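Local atomic coordinates of DELTA1-pyrroline-2-carboxylate reductase (PDB entry 6T3E), a protein that catalyses the reduction of Delta1-pyrroline-2-carboxylate to L-proline, using reduced nicotinamide adenine dinucleotide (NADH) as the hydride donor. Residues Ala120-Met125 against Leu333-Ala338; Ile242-Trp247 against Ala252-Ser257. All blocks are in the same frame, centred on the assembly; numbering follows the deposited sequence.

From the N terminus, the chain first builds most of the mixed sheet, reaching Ala120-Met125 on strand 121-126. It then passes through the parallel, Rossmann-type nucleotide-binding sheet and returns late, as helix 324-341, to pack Leu333-Ala338 on that strand. Contact 1 thus closes a loop of 207 intervening residues. Contact 2 is nested inside it, with only four residues separating Ile242-Trp247 from Ala252-Ser257. The two do not touch: their centres lie 33 Å apart, on opposite sides of the chain's centre. Contact 1 ties the C-terminal helix to the mixed sheet, whereas contact 2 joins the end of strand 241-244 and the residues after it to the loop leading into helix 257-262, beside the bound dinucleotide.

Contact 1: residues Ala120-Met125 against Leu333-Ala338; sequences APLALM and LAYEKA
Tyr335 reaches from the helix to two neighbouring residues of the strand, Leu122 and Ala123. The methyl of Ala123 meets the ring obliquely, with CB 3.9 Å from Tyr335 CD1. Leu122 lies farther along the same side chain, which it crosses at about a right angle: its CD2 is 4.1 Å from Tyr335 OH, and its CD1 lies 4.3 Å from Tyr335 CE2. The tyrosine spans the gap because its CG stands anti to the backbone N (chi1 169°), carrying the ring off the helix toward the sheet. A looser approach flanks it, where Met125 SD and Ala334 CB stand 4.7 Å apart.

What presents two successive residues to one ring is a classic beta bulge. Leu122 and Ala123 both face Leu113 of the adjacent strand 107-114 and both form backbone hydrogen bonds with it; the psi of Leu122, -39°, marks the break in the regular extended conformation. Leu113 and Leu26 also touch the tyrosine side chain, so strands on both sides of 121-126 contribute to its apolar surroundings. Leu124, next along the strand, takes no part in the contact with the helix but packs against Leu124 of the second subunit.

No hydrogen bond or salt bridge crosses between Ala120-Met125 and Leu333-Ala338. The helix is therefore held to the strand here by apolar contact, with the tyrosine hydroxyl set beside leucine methyls.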
loop_
_atom_site.group_PDB
_atom_site.type_symbol
_atom_site.label_atom_id
_atom_site.label_comp_id
_atom_site.label_asym_id
_atom_site.label_seq_id
_atom_site.Cartn_x
_atom_site.Cartn_y
_atom_site.Cartn_z
ATOM N N ALA B 120 -2.897 -3.736 14.693
ATOM C CA ALA B 120 -2.129 -2.627 15.215
ATOM C C ALA B 120 -0.734 -2.622 14.596
ATOM O O ALA B 120 -0.150 -3.683 14.356
ATOM C CB ALA B 120 -2.020 -2.721 16.738
ATOM N N PRO B 121 -0.175 -1.452 14.324
ATOM C CA PRO B 121 1.194 -1.403 13.797
ATOM C C PRO B 121 2.186 -1.826 14.868
ATOM O O PRO B 121 2.133 -1.351 16.001
ATOM C CB PRO B 121 1.375 0.066 13.397
ATOM C CG PRO B 121 0.394 0.817 14.245
ATOM C CD PRO B 121 -0.780 -0.119 14.476
ATOM N N LEU B 122 3.077 -2.746 14.506
ATOM C CA LEU B 122 4.112 -3.254 15.396
ATOM C C LEU B 122 5.448 -2.539 15.211
ATOM O O LEU B 122 6.154 -2.276 16.193
ATOM C CB LEU B 122 4.315 -4.755 15.164
ATOM C CG LEU B 122 3.262 -5.759 15.632
ATOM C CD1 LEU B 122 3.704 -7.178 15.273
ATOM C CD2 LEU B 122 3.025 -5.643 17.116
ATOM N N ALA B 123 5.821 -2.229 13.971
ATOM C CA ALA B 123 7.150 -1.682 13.749
ATOM C C ALA B 123 7.215 -0.892 12.447
ATOM O O ALA B 123 6.539 -1.209 11.465
ATOM C CB ALA B 123 8.216 -2.787 13.725
ATOM N N LEU B 124 8.051 0.141 12.464
ATOM C CA LEU B 124 8.490 0.839 11.265
ATOM C C LEU B 124 9.993 0.640 11.154
ATOM O O LEU B 124 10.732 0.998 12.080
ATOM C CB LEU B 124 8.142 2.325 11.323
ATOM C CG LEU B 124 8.510 3.058 10.029
ATOM C CD1 LEU B 124 7.422 2.864 8.990
ATOM C CD2 LEU B 124 8.752 4.536 10.303
ATOM N N MET B 125 10.438 0.055 10.034
ATOM C CA MET B 125 11.838 -0.290 9.811
ATOM C C MET B 125 12.328 0.322 8.507
ATOM O O MET B 125 11.570 0.453 7.541
ATOM C CB MET B 125 12.079 -1.811 9.718
ATOM C CG MET B 125 11.125 -2.679 10.484
ATOM S SD MET B 125 11.466 -4.421 10.177
ATOM C CE MET B 125 11.663 -4.316 8.434
ATOM N N LEU B 333 11.646 -11.704 10.210
ATOM C CA LEU B 333 12.949 -12.219 10.614
ATOM C C LEU B 333 13.726 -11.163 11.387
ATOM O O LEU B 333 14.247 -11.425 12.479
ATOM C CB LEU B 333 13.708 -12.673 9.360
ATOM C CG LEU B 333 15.074 -13.340 9.406
ATOM C CD1 LEU B 333 16.199 -12.345 9.310
ATOM C CD2 LEU B 333 15.181 -14.169 10.660
ATOM N N ALA B 334 13.833 -9.962 10.818
ATOM C CA ALA B 334 14.596 -8.907 11.465
ATOM C C ALA B 334 13.908 -8.423 12.732
ATOM O O ALA B 334 14.570 -8.158 13.741
ATOM C CB ALA B 334 14.804 -7.752 10.491
ATOM N N TYR B 335 12.581 -8.309 12.703
ATOM C CA TYR B 335 11.849 -7.817 13.865
ATOM C C TYR B 335 12.009 -8.749 15.059
ATOM O O TYR B 335 12.270 -8.300 16.183
ATOM C CB TYR B 335 10.375 -7.649 13.505
ATOM C CG TYR B 335 9.460 -7.391 14.673
ATOM C CD1 TYR B 335 9.415 -6.142 15.279
ATOM C CD2 TYR B 335 8.633 -8.398 15.173
ATOM C CE1 TYR B 335 8.571 -5.894 16.350
ATOM C CE2 TYR B 335 7.780 -8.159 16.239
ATOM C CZ TYR B 335 7.756 -6.902 16.820
ATOM O OH TYR B 335 6.916 -6.640 17.866
ATOM N N GLU B 336 11.895 -10.060 14.832
ATOM C CA GLU B 336 11.969 -10.984 15.954
ATOM C C GLU B 336 13.389 -11.090 16.506
ATOM O O GLU B 336 13.567 -11.369 17.697
ATOM C CB GLU B 336 11.438 -12.353 15.535
ATOM C CG GLU B 336 9.916 -12.419 15.412
ATOM C CD GLU B 336 9.440 -13.801 15.002
ATOM O OE1 GLU B 336 10.246 -14.753 15.090
ATOM O OE2 GLU B 336 8.269 -13.942 14.589
ATOM N N LYS B 337 14.407 -10.854 15.680
ATOM C CA LYS B 337 15.768 -10.843 16.201
ATOM C C LYS B 337 16.036 -9.578 17.007
ATOM O O LYS B 337 16.811 -9.612 17.971
ATOM C CB LYS B 337 16.763 -10.978 15.055
ATOM C CG LYS B 337 17.064 -12.420 14.700
ATOM C CD LYS B 337 17.903 -12.491 13.442
ATOM C CE LYS B 337 19.015 -13.499 13.598
ATOM N NZ LYS B 337 20.272 -12.804 13.972
ATOM N N ALA B 338 15.379 -8.470 16.650
ATOM C CA ALA B 338 15.538 -7.247 17.425
ATOM C C ALA B 338 14.995 -7.429 18.831
ATOM O O ALA B 338 15.629 -7.012 19.807
ATOM C CB ALA B 338 14.828 -6.088 16.729
#

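Contact 2: residues Ile242-Trp247 against Ala252-Ser257; sequences INSVGW and ARELDS. With NAI (1,4-dihydronicotinamide adenine dinucleotide), chain F.
Glu254 and Ser244 meet through a hydrogen bond, Ser244 OG donating to Glu254 OE2 at 2.8 Å. The hydroxyl approaches on the anti side of the carboxylate, 34° out of its plane. Gly246 N adds a weak bond to the same OE2, 2.7 Å away but bent to 128°, while Thr224 N engages OE1. The strongest polar partner of Ser244 OG is Lys319 NZ, so the hydroxyl is shared between lysine and carboxylate. Leu255 CD1 lies 3.5 Å from that OG, and both residues are buried. Were Glu254 an alanine, the amides of Gly246 and Thr224 would probably lose their carboxylate acceptor and Ser244 OG would be left with Lys319.

Beyond Gly246, the backbone of Trp247 grips the nicotinamide-side ribose of NADH: its N donates to NAI O3D at 3.0 Å, and its O accepts from NAI O2D at 2.6 Å. Trp247 also touches the bound proline.

The other side is looser. Arg253, partly exposed, starts away from Ile242-Trp247, and its NH1 bonds Ser257 OG, 2.8 Å away and nearly straight.

Strand 241-244 runs between strands 219-222 and 316-319, Asp256 N-caps helix 257-262, and Arg253 lies against helix 278-286.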
loop_
_atom_site.group_PDB
_atom_site.type_symbol
_atom_site.label_atom_id
_atom_site.label_comp_id
_atom_site.label_asym_id
_atom_site.label_seq_id
_atom_site.Cartn_x
_atom_site.Cartn_y
_atom_site.Cartn_z
ATOM N N ILE B 242 21.757 -16.718 -15.664
ATOM C CA ILE B 242 21.575 -15.270 -15.647
ATOM C C ILE B 242 20.571 -14.907 -14.567
ATOM O O ILE B 242 19.474 -15.475 -14.516
ATOM C CB ILE B 242 21.089 -14.726 -17.005
ATOM C CG1 ILE B 242 21.767 -15.457 -18.162
ATOM C CG2 ILE B 242 21.331 -13.227 -17.097
ATOM C CD1 ILE B 242 23.242 -15.197 -18.246
ATOM N N ASN B 243 20.930 -13.935 -13.736
ATOM C CA ASN B 243 20.008 -13.299 -12.805
ATOM C C ASN B 243 19.830 -11.850 -13.237
ATOM O O ASN B 243 20.801 -11.084 -13.277
ATOM C CB ASN B 243 20.520 -13.384 -11.365
ATOM C CG ASN B 243 20.607 -14.814 -10.862
ATOM O OD1 ASN B 243 19.620 -15.547 -10.866
ATOM N ND2 ASN B 243 21.787 -15.211 -10.414
ATOM N N SER B 244 18.601 -11.489 -13.593
ATOM C CA SER B 244 18.273 -10.149 -14.063
ATOM C C SER B 244 17.224 -9.551 -13.136
ATOM O O SER B 244 16.114 -10.084 -13.021
ATOM C CB SER B 244 17.776 -10.188 -15.511
ATOM O OG SER B 244 17.401 -8.901 -15.966
ATOM N N VAL B 245 17.581 -8.466 -12.450
ATOM C CA VAL B 245 16.691 -7.857 -11.473
ATOM C C VAL B 245 16.326 -6.427 -11.832
ATOM O O VAL B 245 15.486 -5.817 -11.146
ATOM C CB VAL B 245 17.283 -7.930 -10.049
ATOM C CG1 VAL B 245 17.891 -9.304 -9.816
ATOM C CG2 VAL B 245 18.317 -6.848 -9.840
ATOM N N GLY B 246 16.896 -5.886 -12.904
ATOM C CA GLY B 246 16.606 -4.514 -13.260
ATOM C C GLY B 246 15.143 -4.335 -13.609
ATOM O O GLY B 246 14.468 -5.263 -14.066
ATOM N N TRP B 247 14.642 -3.133 -13.331
ATOM C CA TRP B 247 13.275 -2.768 -13.664
ATOM C C TRP B 247 13.179 -1.250 -13.676
ATOM O O TRP B 247 13.545 -0.609 -12.689
ATOM C CB TRP B 247 12.286 -3.365 -12.655
ATOM C CG TRP B 247 10.887 -2.951 -12.935
ATOM C CD1 TRP B 247 9.991 -3.582 -13.751
ATOM C CD2 TRP B 247 10.223 -1.792 -12.427
ATOM N NE1 TRP B 247 8.801 -2.891 -13.774
ATOM C CE2 TRP B 247 8.916 -1.788 -12.969
ATOM C CE3 TRP B 247 10.603 -0.760 -11.565
ATOM C CZ2 TRP B 247 7.987 -0.792 -12.675
ATOM C CZ3 TRP B 247 9.688 0.225 -11.278
ATOM C CH2 TRP B 247 8.389 0.207 -11.836
ATOM N N ALA B 252 10.801 -0.654 -20.326
ATOM C CA ALA B 252 12.248 -0.734 -20.246
ATOM C C ALA B 252 12.714 -2.175 -20.100
ATOM O O ALA B 252 12.006 -3.025 -19.552
ATOM C CB ALA B 252 12.771 0.100 -19.071
ATOM N N ARG B 253 13.932 -2.429 -20.576
ATOM C CA ARG B 253 14.546 -3.742 -20.464
ATOM C C ARG B 253 16.051 -3.591 -20.587
ATOM O O ARG B 253 16.538 -2.625 -21.175
ATOM C CB ARG B 253 14.021 -4.709 -21.522
ATOM C CG ARG B 253 14.232 -4.248 -22.927
ATOM C CD ARG B 253 13.923 -5.358 -23.881
ATOM N NE ARG B 253 14.027 -4.909 -25.258
ATOM C CZ ARG B 253 13.875 -5.707 -26.306
ATOM N NH1 ARG B 253 13.614 -6.997 -26.121
ATOM N NH2 ARG B 253 13.989 -5.218 -27.532
ATOM N N GLU B 254 16.772 -4.560 -20.009
ATOM C CA GLU B 254 18.227 -4.638 -20.066
ATOM C C GLU B 254 18.710 -5.872 -20.822
ATOM O O GLU B 254 19.916 -6.012 -21.046
ATOM C CB GLU B 254 18.831 -4.619 -18.642
ATOM C CG GLU B 254 18.454 -5.826 -17.730
ATOM C CD GLU B 254 18.648 -5.583 -16.201
ATOM O OE1 GLU B 254 19.500 -4.769 -15.790
ATOM O OE2 GLU B 254 17.932 -6.220 -15.397
ATOM N N LEU B 255 17.806 -6.758 -21.232
ATOM C CA LEU B 255 18.140 -7.945 -22.010
ATOM C C LEU B 255 17.462 -7.847 -23.365
ATOM O O LEU B 255 16.265 -7.557 -23.442
ATOM C CB LEU B 255 17.686 -9.216 -21.295
ATOM C CG LEU B 255 17.746 -9.141 -19.773
ATOM C CD1 LEU B 255 17.037 -10.337 -19.139
ATOM C CD2 LEU B 255 19.195 -9.075 -19.343
ATOM N N ASP B 256 18.206 -8.116 -24.430
ATOM C CA ASP B 256 17.572 -8.118 -25.740
ATOM C C ASP B 256 16.663 -9.342 -25.886
ATOM O O ASP B 256 16.656 -10.260 -25.060
ATOM C CB ASP B 256 18.619 -8.052 -26.855
ATOM C CG ASP B 256 19.439 -9.322 -26.984
ATOM O OD1 ASP B 256 19.480 -10.123 -26.025
ATOM O OD2 ASP B 256 20.064 -9.509 -28.055
ATOM N N SER B 257 15.849 -9.323 -26.940
ATOM C CA SER B 257 14.889 -10.402 -27.138
ATOM C C SER B 257 15.586 -11.744 -27.315
ATOM O O SER B 257 15.046 -12.783 -26.915
ATOM C CB SER B 257 14.004 -10.084 -28.340
ATOM O OG SER B 257 13.352 -8.839 -28.163
HETATM P PA NAI F . 21.714 1.928 -8.654
HETATM O O1A NAI F . 21.412 3.238 -9.335
HETATM O O2A NAI F . 22.326 2.184 -7.291
HETATM O O5B NAI F . 22.670 0.948 -9.568
HETATM C C5B NAI F . 22.302 0.885 -10.941
HETATM C C4B NAI F . 23.612 0.631 -11.808
HETATM O O4B NAI F . 23.298 0.380 -13.036
HETATM C C3B NAI F . 24.459 1.924 -11.838
HETATM O O3B NAI F . 25.688 1.652 -11.334
HETATM C C2B NAI F . 24.495 2.308 -13.332
HETATM O O2B NAI F . 25.778 3.031 -13.671
HETATM C C1B NAI F . 24.413 1.150 -13.925
HETATM N N9A NAI F . 23.968 1.258 -15.288
HETATM C C8A NAI F . 22.881 1.946 -15.647
HETATM N N7A NAI F . 22.760 1.842 -16.966
HETATM C C5A NAI F . 23.772 1.086 -17.423
HETATM C C6A NAI F . 24.092 0.685 -18.698
HETATM N N6A NAI F . 23.472 0.931 -19.987
HETATM N N1A NAI F . 25.164 -0.075 -18.911
HETATM C C2A NAI F . 25.925 -0.458 -17.857
HETATM N N3A NAI F . 25.607 -0.065 -16.598
HETATM C C4A NAI F . 24.519 0.720 -16.394
HETATM O O3 NAI F . 20.250 1.151 -8.505
HETATM P PN NAI F . 20.086 -0.377 -7.862
HETATM O O1N NAI F . 19.543 -0.155 -6.464
HETATM O O2N NAI F . 21.391 -1.122 -7.876
HETATM O O5D NAI F . 19.008 -1.208 -8.749
HETATM C C5D NAI F . 19.481 -1.873 -9.862
HETATM C C4D NAI F . 18.262 -2.389 -10.673
HETATM O O4D NAI F . 17.607 -3.330 -10.022
HETATM C C3D NAI F . 17.256 -1.247 -10.883
HETATM O O3D NAI F . 16.755 -1.323 -12.168
HETATM C C2D NAI F . 16.119 -1.541 -9.894
HETATM O O2D NAI F . 14.842 -0.873 -10.405
HETATM C C1D NAI F . 16.070 -2.848 -9.905
HETATM N N1N NAI F . 15.515 -3.359 -8.641
HETATM C C2N NAI F . 14.592 -4.480 -8.630
HETATM C C3N NAI F . 14.394 -5.305 -7.328
HETATM C C7N NAI F . 13.981 -6.788 -7.530
HETATM O O7N NAI F . 13.914 -7.192 -8.632
HETATM N N7N NAI F . 13.686 -7.654 -6.367
HETATM C C4N NAI F . 15.150 -4.941 -6.066
HETATM C C5N NAI F . 15.642 -3.488 -6.045
HETATM C C6N NAI F . 15.879 -2.752 -7.375
#